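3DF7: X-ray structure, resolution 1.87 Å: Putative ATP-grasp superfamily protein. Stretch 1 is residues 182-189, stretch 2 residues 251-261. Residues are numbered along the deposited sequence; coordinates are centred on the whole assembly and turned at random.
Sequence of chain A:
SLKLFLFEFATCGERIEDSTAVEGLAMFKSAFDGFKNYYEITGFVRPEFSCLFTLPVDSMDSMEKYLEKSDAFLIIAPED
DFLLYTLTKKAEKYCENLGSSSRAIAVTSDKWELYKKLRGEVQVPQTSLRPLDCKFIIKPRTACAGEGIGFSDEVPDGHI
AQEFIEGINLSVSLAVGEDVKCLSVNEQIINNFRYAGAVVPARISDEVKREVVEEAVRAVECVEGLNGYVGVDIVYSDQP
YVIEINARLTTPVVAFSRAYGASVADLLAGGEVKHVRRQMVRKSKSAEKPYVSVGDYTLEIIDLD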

# COMPACT_ATOMS: atom_id res chain seq x y z
N CYS A 182 -9.13 9.22 8.31
CA CYS A 182 -7.79 9.50 7.79
C CYS A 182 -6.78 9.19 8.87
O CYS A 182 -6.85 9.71 9.99
CB CYS A 182 -7.65 10.96 7.38
SG CYS A 182 -5.98 11.36 6.80
N LEU A 183 -5.83 8.32 8.54
CA LEU A 183 -4.79 7.94 9.49
C LEU A 183 -3.54 8.78 9.29
O LEU A 183 -2.84 9.11 10.25
CB LEU A 183 -4.44 6.46 9.30
CG LEU A 183 -5.56 5.43 9.44
CD1 LEU A 183 -4.95 4.04 9.36
CD2 LEU A 183 -6.29 5.63 10.77
N SER A 184 -3.26 9.12 8.03
CA SER A 184 -2.07 9.89 7.72
C SER A 184 -2.07 10.38 6.28
O SER A 184 -2.65 9.74 5.40
CB SER A 184 -0.83 9.02 7.95
OG SER A 184 0.36 9.70 7.62
N VAL A 185 -1.44 11.53 6.06
CA VAL A 185 -1.29 12.07 4.71
C VAL A 185 0.22 12.09 4.51
O VAL A 185 0.95 12.72 5.28
CB VAL A 185 -1.88 13.49 4.58
CG1 VAL A 185 -1.55 14.05 3.20
CG2 VAL A 185 -3.39 13.45 4.76
N ASN A 186 0.67 11.39 3.48
CA ASN A 186 2.09 11.26 3.20
C ASN A 186 2.54 11.90 1.91
O ASN A 186 1.79 11.97 0.94
CB ASN A 186 2.47 9.78 3.19
CG ASN A 186 1.52 8.94 4.03
OD1 ASN A 186 0.68 8.20 3.49
ND2 ASN A 186 1.65 9.05 5.34
N GLU A 187 3.78 12.35 1.90
CA GLU A 187 4.36 12.97 0.72
C GLU A 187 5.18 11.89 0.02
O GLU A 187 5.91 11.14 0.66
CB GLU A 187 5.26 14.12 1.16
CG GLU A 187 5.86 14.93 0.05
CD GLU A 187 6.78 16.01 0.58
OE1 GLU A 187 6.63 16.38 1.76
OE2 GLU A 187 7.64 16.48 -0.18
N GLN A 188 5.05 11.80 -1.30
CA GLN A 188 5.81 10.81 -2.04
C GLN A 188 6.94 11.48 -2.82
O GLN A 188 6.75 12.54 -3.42
CB GLN A 188 4.90 10.04 -3.01
CG GLN A 188 3.72 9.32 -2.36
CD GLN A 188 4.13 8.25 -1.36
OE1 GLN A 188 5.07 7.48 -1.60
NE2 GLN A 188 3.42 8.17 -0.24
N ILE A 189 8.12 10.88 -2.79
CA ILE A 189 9.26 11.41 -3.52
C ILE A 189 9.49 10.47 -4.69
O ILE A 189 9.85 9.30 -4.50
CB ILE A 189 10.50 11.49 -2.62
CG1 ILE A 189 10.24 12.50 -1.48
CG2 ILE A 189 11.72 11.92 -3.44
CD1 ILE A 189 11.34 12.56 -0.44
N THR A 251 3.81 1.21 1.82
CA THR A 251 5.08 1.49 2.49
C THR A 251 5.12 2.58 3.57
O THR A 251 5.78 2.41 4.60
CB THR A 251 6.19 1.77 1.45
OG1 THR A 251 6.19 0.71 0.47
CG2 THR A 251 7.56 1.82 2.11
N PRO A 252 4.41 3.70 3.37
CA PRO A 252 4.42 4.77 4.39
C PRO A 252 4.05 4.29 5.80
O PRO A 252 4.37 4.94 6.80
CB PRO A 252 3.43 5.78 3.83
CG PRO A 252 3.60 5.63 2.34
CD PRO A 252 3.64 4.13 2.18
N VAL A 253 3.36 3.15 5.87
CA VAL A 253 2.95 2.59 7.15
C VAL A 253 4.13 2.26 8.06
O VAL A 253 4.01 2.32 9.28
CB VAL A 253 2.11 1.30 6.94
CG1 VAL A 253 3.01 0.12 6.56
CG2 VAL A 253 1.33 0.99 8.19
N VAL A 254 5.27 1.91 7.48
CA VAL A 254 6.43 1.56 8.29
C VAL A 254 6.90 2.72 9.17
O VAL A 254 7.53 2.49 10.20
CB VAL A 254 7.63 1.09 7.41
CG1 VAL A 254 7.17 -0.05 6.50
CG2 VAL A 254 8.19 2.25 6.60
N ALA A 255 6.59 3.95 8.78
CA ALA A 255 7.01 5.11 9.56
C ALA A 255 6.06 5.50 10.70
O ALA A 255 6.41 6.34 11.53
CB ALA A 255 7.20 6.31 8.63
N PHE A 256 4.88 4.89 10.75
CA PHE A 256 3.91 5.25 11.78
C PHE A 256 4.38 5.22 13.24
O PHE A 256 4.13 6.17 13.99
CB PHE A 256 2.64 4.42 11.61
CG PHE A 256 1.82 4.78 10.38
CD1 PHE A 256 2.30 5.69 9.44
CD2 PHE A 256 0.57 4.20 10.17
CE1 PHE A 256 1.55 6.02 8.31
CE2 PHE A 256 -0.19 4.53 9.04
CZ PHE A 256 0.30 5.44 8.11
N SER A 257 5.06 4.15 13.66
CA SER A 257 5.52 4.07 15.04
C SER A 257 6.42 5.24 15.44
O SER A 257 6.21 5.87 16.47
CB SER A 257 6.27 2.76 15.30
OG SER A 257 5.36 1.67 15.33
N ARG A 258 7.41 5.54 14.61
CA ARG A 258 8.32 6.64 14.88
C ARG A 258 7.63 7.99 14.71
O ARG A 258 7.75 8.87 15.56
CB ARG A 258 9.56 6.56 13.98
CG ARG A 258 10.55 5.48 14.40
CD ARG A 258 11.60 5.22 13.33
NE ARG A 258 12.38 6.42 13.01
CZ ARG A 258 13.59 6.68 13.51
NH1 ARG A 258 14.17 5.83 14.35
NH2 ARG A 258 14.21 7.80 13.17
N ALA A 259 6.91 8.16 13.61
CA ALA A 259 6.23 9.42 13.34
C ALA A 259 5.08 9.77 14.28
O ALA A 259 4.94 10.92 14.70
CB ALA A 259 5.73 9.45 11.91
N TYR A 260 4.27 8.77 14.64
CA TYR A 260 3.09 9.03 15.47
C TYR A 260 3.01 8.36 16.83
O TYR A 260 2.12 8.68 17.62
CB TYR A 260 1.84 8.66 14.68
CG TYR A 260 1.75 9.32 13.32
CD1 TYR A 260 1.83 10.71 13.20
CD2 TYR A 260 1.54 8.57 12.16
CE1 TYR A 260 1.71 11.33 11.96
CE2 TYR A 260 1.42 9.18 10.92
CZ TYR A 260 1.51 10.57 10.83
OH TYR A 260 1.39 11.18 9.60
N GLY A 261 3.93 7.44 17.10
CA GLY A 261 3.89 6.74 18.37
C GLY A 261 2.74 5.74 18.37
O GLY A 261 2.28 5.31 19.42
O HOH W 1 -0.90 12.96 8.70

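Strand 182-189 runs almost at right angles to helix 256-260, their axes 11.3 Å apart at closest approach, and side chains fill the gap. The strand's alternation sets the pattern: Ser184 and Asn186 point toward the other stretch, while Val185 between them points away. Across from them, Pro252, Phe256 and Tyr260 recur every four residues and all point toward the strand.

Pro252 covers the most surface. Its CA-to-CB bond points toward the strand where the backbones come near, CA of Asn186 lying 7.0 Å from CA of Pro252. Gln188 CB points sideways, but the m, m rotamer brings the end of its side chain round, so that Gln188 NE2 lies 3.6 Å from Pro252 CG; that amide nitrogen finds its hydrogen bond elsewhere in the structure.

Ser184 does two jobs. Ser184 CB packs 3.8 Å from Phe256 CZ, a small nonpolar contact, and Ser184 OG hydrogen-bonds Tyr260 OH at 2.7 Å, at the edge of the tyrosine ring. A water extends this polar point to the backbone, accepting from Val185 N at 3.1 Å and lying 3.0 Å from Tyr260 OH. The hydroxyl pair is the one hydrogen bond assigned directly between the stretches; Pro252 and Phe256 meet the strand through carbon atoms.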